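Long-range contact in triacylglycerol lipase (Yarrowia lipolytica, PDB 3O0D), which probably hydrolyses the ester bonds of triacylglycerols, as a secreted, glycosylated lipase of the alpha/beta-hydrolase fold: residues R23-I37 with Q46-H60. Sequence-based numbering, arbitrary orientation.
Sequences RLANIGYCVGPGTKI and QCAHFPNVELIEEFH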
loop_
_atom_site.group_PDB
_atom_site.type_symbol
_atom_site.label_atom_id
_atom_site.label_comp_id
_atom_site.label_asym_id
_atom_site.label_seq_id
_atom_site.Cartn_x
_atom_site.Cartn_y
_atom_site.Cartn_z
ATOM N N ARG A 23 4.767 -6.310 8.491
ATOM C CA ARG A 23 4.115 -7.270 9.318
ATOM C C ARG A 23 2.589 -7.040 9.410
ATOM O O ARG A 23 1.869 -7.943 9.347
ATOM C CB ARG A 23 4.652 -7.305 10.745
ATOM C CG ARG A 23 6.118 -7.617 10.923
ATOM C CD ARG A 23 6.381 -7.873 12.397
ATOM N NE ARG A 23 7.771 -7.887 12.759
ATOM C CZ ARG A 23 8.582 -8.903 12.593
ATOM N NH1 ARG A 23 8.176 -10.031 12.082
ATOM N NH2 ARG A 23 9.816 -8.772 12.980
ATOM N N LEU A 24 2.165 -5.814 9.587
ATOM C CA LEU A 24 0.741 -5.528 9.687
ATOM C C LEU A 24 0.054 -5.966 8.369
ATOM O O LEU A 24 -1.093 -6.495 8.423
ATOM C CB LEU A 24 0.464 -4.045 9.923
ATOM C CG LEU A 24 0.810 -3.747 11.398
ATOM C CD1 LEU A 24 0.909 -2.163 11.515
ATOM C CD2 LEU A 24 -0.139 -4.323 12.541
ATOM N N ALA A 25 0.685 -5.627 7.259
ATOM C CA ALA A 25 0.107 -6.091 5.926
ATOM C C ALA A 25 0.007 -7.560 5.851
ATOM O O ALA A 25 -1.011 -8.091 5.307
ATOM C CB ALA A 25 0.987 -5.596 4.816
ATOM N N ASN A 26 1.008 -8.291 6.329
ATOM C CA ASN A 26 0.987 -9.799 6.350
ATOM C C ASN A 26 -0.152 -10.326 7.112
ATOM O O ASN A 26 -0.833 -11.256 6.656
ATOM C CB ASN A 26 2.396 -10.269 6.840
ATOM C CG ASN A 26 2.422 -11.661 7.381
ATOM O OD1 ASN A 26 1.563 -12.076 8.144
ATOM N ND2 ASN A 26 3.516 -12.375 7.068
ATOM N N ILE A 27 -0.499 -9.658 8.244
ATOM C CA ILE A 27 -1.618 -10.094 9.057
ATOM C C ILE A 27 -2.987 -9.993 8.275
ATOM O O ILE A 27 -3.966 -10.698 8.637
ATOM C CB ILE A 27 -1.576 -9.314 10.433
ATOM C CG1 ILE A 27 -0.332 -9.842 11.157
ATOM C CG2 ILE A 27 -2.865 -9.638 11.331
ATOM C CD1 ILE A 27 0.067 -8.809 12.308
ATOM N N GLY A 28 -3.019 -9.218 7.242
ATOM C CA GLY A 28 -4.241 -9.046 6.426
ATOM C C GLY A 28 -4.548 -10.390 5.780
ATOM O O GLY A 28 -5.740 -10.660 5.513
ATOM N N TYR A 29 -3.555 -11.255 5.603
ATOM C CA TYR A 29 -3.799 -12.573 5.035
ATOM C C TYR A 29 -4.332 -13.590 6.055
ATOM O O TYR A 29 -4.655 -14.668 5.705
ATOM C CB TYR A 29 -2.562 -13.080 4.266
ATOM C CG TYR A 29 -2.227 -12.227 3.070
ATOM C CD1 TYR A 29 -2.793 -12.487 1.869
ATOM C CD2 TYR A 29 -1.352 -11.186 3.129
ATOM C CE1 TYR A 29 -2.531 -11.753 0.788
ATOM C CE2 TYR A 29 -1.070 -10.452 2.053
ATOM C CZ TYR A 29 -1.693 -10.724 0.834
ATOM O OH TYR A 29 -1.455 -10.014 -0.308
ATOM N N CYS A 30 -4.440 -13.181 7.316
ATOM C CA CYS A 30 -5.111 -13.954 8.366
ATOM C C CYS A 30 -6.654 -13.718 8.379
ATOM O O CYS A 30 -7.303 -14.269 9.298
ATOM C CB CYS A 30 -4.510 -13.714 9.795
ATOM S SG CYS A 30 -2.734 -14.242 9.803
ATOM N N VAL A 31 -7.164 -12.871 7.490
ATOM C CA VAL A 31 -8.589 -12.594 7.356
ATOM C C VAL A 31 -9.039 -13.369 6.143
ATOM O O VAL A 31 -8.500 -13.254 5.035
ATOM C CB VAL A 31 -8.838 -11.108 7.088
ATOM C CG1 VAL A 31 -10.360 -10.811 7.029
ATOM C CG2 VAL A 31 -8.273 -10.310 8.274
ATOM N N GLY A 32 -10.043 -14.161 6.396
ATOM C CA GLY A 32 -10.643 -14.880 5.254
ATOM C C GLY A 32 -10.999 -16.274 5.640
ATOM O O GLY A 32 -11.000 -16.631 6.819
ATOM N N PRO A 33 -11.313 -17.104 4.618
ATOM C CA PRO A 33 -11.957 -18.302 5.081
ATOM C C PRO A 33 -10.847 -19.269 5.403
ATOM O O PRO A 33 -9.749 -19.172 4.871
ATOM C CB PRO A 33 -12.815 -18.713 3.887
ATOM C CG PRO A 33 -12.986 -17.412 3.054
ATOM C CD PRO A 33 -11.579 -16.827 3.196
ATOM N N GLY A 34 -11.036 -20.056 6.415
ATOM C CA GLY A 34 -9.972 -20.951 6.801
ATOM C C GLY A 34 -8.953 -20.349 7.755
ATOM O O GLY A 34 -8.069 -21.079 8.300
ATOM N N THR A 35 -9.028 -19.038 7.957
ATOM C CA THR A 35 -8.086 -18.396 8.885
ATOM C C THR A 35 -8.861 -17.557 9.902
ATOM O O THR A 35 -10.070 -17.396 9.814
ATOM C CB THR A 35 -7.053 -17.429 8.203
ATOM O OG1 THR A 35 -6.682 -17.822 6.870
ATOM C CG2 THR A 35 -5.840 -17.299 9.058
ATOM N N LYS A 36 -8.172 -16.979 10.864
ATOM C CA LYS A 36 -8.829 -16.012 11.718
ATOM C C LYS A 36 -7.802 -15.158 12.456
ATOM O O LYS A 36 -6.736 -15.637 12.696
ATOM C CB LYS A 36 -9.549 -16.791 12.801
ATOM C CG LYS A 36 -10.853 -16.145 13.118
ATOM C CD LYS A 36 -11.666 -17.016 14.070
ATOM C CE LYS A 36 -11.620 -16.401 15.466
ATOM N NZ LYS A 36 -12.955 -16.292 16.150
ATOM N N ILE A 37 -8.178 -13.944 12.825
ATOM C CA ILE A 37 -7.354 -13.241 13.846
ATOM C C ILE A 37 -8.204 -13.361 15.138
ATOM O O ILE A 37 -9.391 -12.885 15.090
ATOM C CB ILE A 37 -7.225 -11.750 13.481
ATOM C CG1 ILE A 37 -6.382 -11.523 12.210
ATOM C CG2 ILE A 37 -6.547 -10.998 14.705
ATOM C CD1 ILE A 37 -6.494 -10.178 11.626
ATOM N N GLN A 46 3.295 -13.199 13.691
ATOM C CA GLN A 46 3.317 -11.791 13.339
ATOM C C GLN A 46 2.466 -10.926 14.274
ATOM O O GLN A 46 2.945 -9.915 14.688
ATOM C CB GLN A 46 2.877 -11.570 11.915
ATOM C CG GLN A 46 3.764 -12.232 10.799
ATOM C CD GLN A 46 5.220 -11.826 10.812
ATOM O OE1 GLN A 46 5.551 -10.750 11.256
ATOM N NE2 GLN A 46 6.113 -12.701 10.300
ATOM N N CYS A 47 1.275 -11.355 14.674
ATOM C CA CYS A 47 0.452 -10.591 15.614
ATOM C C CYS A 47 1.196 -10.493 16.956
ATOM O O CYS A 47 0.927 -9.511 17.708
ATOM C CB CYS A 47 -0.810 -11.300 15.917
ATOM S SG CYS A 47 -2.011 -11.086 14.525
ATOM N N ALA A 48 2.050 -11.506 17.277
ATOM C CA ALA A 48 2.763 -11.491 18.578
ATOM C C ALA A 48 3.706 -10.299 18.732
ATOM O O ALA A 48 4.034 -9.977 19.900
ATOM C CB ALA A 48 3.573 -12.774 18.830
ATOM N N HIS A 49 4.051 -9.638 17.671
ATOM C CA HIS A 49 4.892 -8.403 17.756
ATOM C C HIS A 49 4.123 -7.144 18.062
ATOM O O HIS A 49 4.729 -6.031 18.046
ATOM C CB HIS A 49 5.614 -8.161 16.395
ATOM C CG HIS A 49 6.740 -9.092 16.155
ATOM N ND1 HIS A 49 6.597 -10.371 15.660
ATOM C CD2 HIS A 49 8.073 -8.895 16.335
ATOM C CE1 HIS A 49 7.784 -10.953 15.594
ATOM N NE2 HIS A 49 8.695 -10.066 15.955
ATOM N N PHE A 50 2.798 -7.276 18.418
ATOM C CA PHE A 50 1.972 -6.088 18.592
ATOM C C PHE A 50 1.226 -6.044 19.936
ATOM O O PHE A 50 -0.043 -6.201 20.009
ATOM C CB PHE A 50 0.947 -6.059 17.450
ATOM C CG PHE A 50 1.595 -5.667 16.183
ATOM C CD1 PHE A 50 1.975 -4.379 15.959
ATOM C CD2 PHE A 50 2.045 -6.705 15.320
ATOM C CE1 PHE A 50 2.658 -3.984 14.772
ATOM C CE2 PHE A 50 2.813 -6.396 14.172
ATOM C CZ PHE A 50 3.115 -5.051 13.880
ATOM N N PRO A 51 1.942 -5.794 21.035
ATOM C CA PRO A 51 1.280 -5.739 22.352
ATOM C C PRO A 51 0.361 -4.491 22.357
ATOM O O PRO A 51 0.651 -3.425 21.793
ATOM C CB PRO A 51 2.449 -5.517 23.374
ATOM C CG PRO A 51 3.594 -4.906 22.468
ATOM C CD PRO A 51 3.425 -5.546 21.070
ATOM N N ASN A 52 -0.703 -4.628 23.117
ATOM C CA ASN A 52 -1.700 -3.547 23.292
ATOM C C ASN A 52 -2.427 -3.157 22.058
ATOM O O ASN A 52 -2.896 -2.028 21.901
ATOM C CB ASN A 52 -1.026 -2.321 23.948
ATOM C CG ASN A 52 -1.881 -1.738 25.046
ATOM O OD1 ASN A 52 -3.084 -1.985 25.183
ATOM N ND2 ASN A 52 -1.209 -0.824 25.896
ATOM N N VAL A 53 -2.575 -4.150 21.136
ATOM C CA VAL A 53 -3.358 -3.900 19.935
ATOM C C VAL A 53 -4.629 -4.701 20.103
ATOM O O VAL A 53 -4.616 -5.825 20.605
ATOM C CB VAL A 53 -2.615 -4.364 18.682
ATOM C CG1 VAL A 53 -3.563 -4.456 17.413
ATOM C CG2 VAL A 53 -1.426 -3.390 18.351
ATOM N N GLU A 54 -5.721 -4.066 19.702
ATOM C CA GLU A 54 -7.062 -4.795 19.667
ATOM C C GLU A 54 -7.657 -4.724 18.292
ATOM O O GLU A 54 -7.724 -3.662 17.645
ATOM C CB GLU A 54 -7.988 -4.279 20.746
ATOM C CG GLU A 54 -8.325 -2.891 20.574
ATOM C CD GLU A 54 -9.409 -2.420 21.600
ATOM O OE1 GLU A 54 -10.271 -3.220 22.014
ATOM O OE2 GLU A 54 -9.382 -1.241 21.996
ATOM N N LEU A 55 -8.071 -5.923 17.839
ATOM C CA LEU A 55 -8.785 -6.071 16.601
ATOM C C LEU A 55 -10.199 -5.413 16.829
ATOM O O LEU A 55 -10.877 -5.742 17.847
ATOM C CB LEU A 55 -8.894 -7.519 16.265
ATOM C CG LEU A 55 -9.757 -7.786 14.997
ATOM C CD1 LEU A 55 -9.084 -7.257 13.662
ATOM C CD2 LEU A 55 -10.066 -9.264 14.902
ATOM N N ILE A 56 -10.548 -4.529 15.912
ATOM C CA ILE A 56 -11.905 -3.916 15.978
ATOM C C ILE A 56 -12.857 -4.770 15.114
ATOM O O ILE A 56 -13.931 -5.234 15.606
ATOM C CB ILE A 56 -11.919 -2.423 15.609
ATOM C CG1 ILE A 56 -11.063 -1.636 16.674
ATOM C CG2 ILE A 56 -13.448 -1.917 15.597
ATOM C CD1 ILE A 56 -11.210 -2.140 18.155
ATOM N N GLU A 57 -12.483 -4.944 13.852
ATOM C CA GLU A 57 -13.407 -5.619 12.901
ATOM C C GLU A 57 -12.598 -6.163 11.758
ATOM O O GLU A 57 -11.702 -5.486 11.270
ATOM C CB GLU A 57 -14.403 -4.577 12.321
ATOM C CG GLU A 57 -15.524 -5.235 11.530
ATOM C CD GLU A 57 -16.764 -4.329 11.320
ATOM O OE1 GLU A 57 -17.111 -3.492 12.202
ATOM O OE2 GLU A 57 -17.419 -4.540 10.275
ATOM N N GLU A 58 -13.012 -7.339 11.252
ATOM C CA GLU A 58 -12.450 -7.831 9.988
ATOM C C GLU A 58 -13.512 -7.556 8.881
ATOM O O GLU A 58 -14.721 -7.382 9.168
ATOM C CB GLU A 58 -12.293 -9.325 10.056
ATOM C CG GLU A 58 -11.432 -9.912 11.096
ATOM C CD GLU A 58 -11.249 -11.416 10.846
ATOM O OE1 GLU A 58 -10.485 -12.042 11.602
ATOM O OE2 GLU A 58 -11.895 -11.988 9.906
ATOM N N PHE A 59 -13.077 -7.497 7.636
ATOM C CA PHE A 59 -14.023 -7.468 6.533
ATOM C C PHE A 59 -13.518 -8.417 5.398
ATOM O O PHE A 59 -12.300 -8.641 5.234
ATOM C CB PHE A 59 -14.213 -6.029 6.039
ATOM C CG PHE A 59 -12.911 -5.297 5.647
ATOM C CD1 PHE A 59 -12.460 -5.221 4.320
ATOM C CD2 PHE A 59 -12.153 -4.630 6.649
ATOM C CE1 PHE A 59 -11.268 -4.518 3.955
ATOM C CE2 PHE A 59 -10.926 -3.978 6.287
ATOM C CZ PHE A 59 -10.523 -3.892 4.978
ATOM N N HIS A 60 -14.442 -8.975 4.585
ATOM C CA HIS A 60 -13.996 -9.906 3.552
ATOM C C HIS A 60 -15.127 -9.861 2.502
ATOM O O HIS A 60 -16.293 -10.039 2.898
ATOM C CB HIS A 60 -13.805 -11.286 4.185
ATOM C CG HIS A 60 -13.919 -12.423 3.212
ATOM N ND1 HIS A 60 -12.835 -12.972 2.547
ATOM C CD2 HIS A 60 -15.009 -13.132 2.805
ATOM C CE1 HIS A 60 -13.265 -13.927 1.725
ATOM N NE2 HIS A 60 -14.575 -14.050 1.876
HETATM O O HOH W 1 -11.161 -14.386 8.983
#
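Gln46 OE1 accepts a nearly straight hydrogen bond (167°) from Arg23 NH1 at 2.8 Å, taken on a lone pair in the carbonyl plane, with the amide and guanidinium nearly coplanar. Gln46 NE2 is bonded to the C-terminal carboxylate of Ile301, which fixes the amide's rotation. Extended from CG to NE, the Arg23 chain lays its guanidinium flat on the His49 imidazole, planes 9° apart and centres 3.6 Å apart, while His49 ND1 is held by Leu45 O. With an alanine here, Gln46 OE1 would probably lose this donor and the His49 ring the guanidinium stacked on it. Deeper in, Leu24 CD2 makes a CH-pi contact over the Phe50 ring, 3.7 Å from its centroid, and Ile27 CG2 packs on Cys47 SG at 3.6 Å. In this alpha/beta-hydrolase fold, helix 12-27 and the loop after it thus meet the approach to strand 53-60, an outermost strand of the central sheet, and then the strand itself. There the extended Glu58 side chain turns both carboxylate oxygens to the loop: OE1 accepts a hydrogen bond from Ile37 N at 3.2 Å, and OE2 can accept one from a water that itself accepts one from Gly32 N. Pro33 CG and CD rest against His60 CE1.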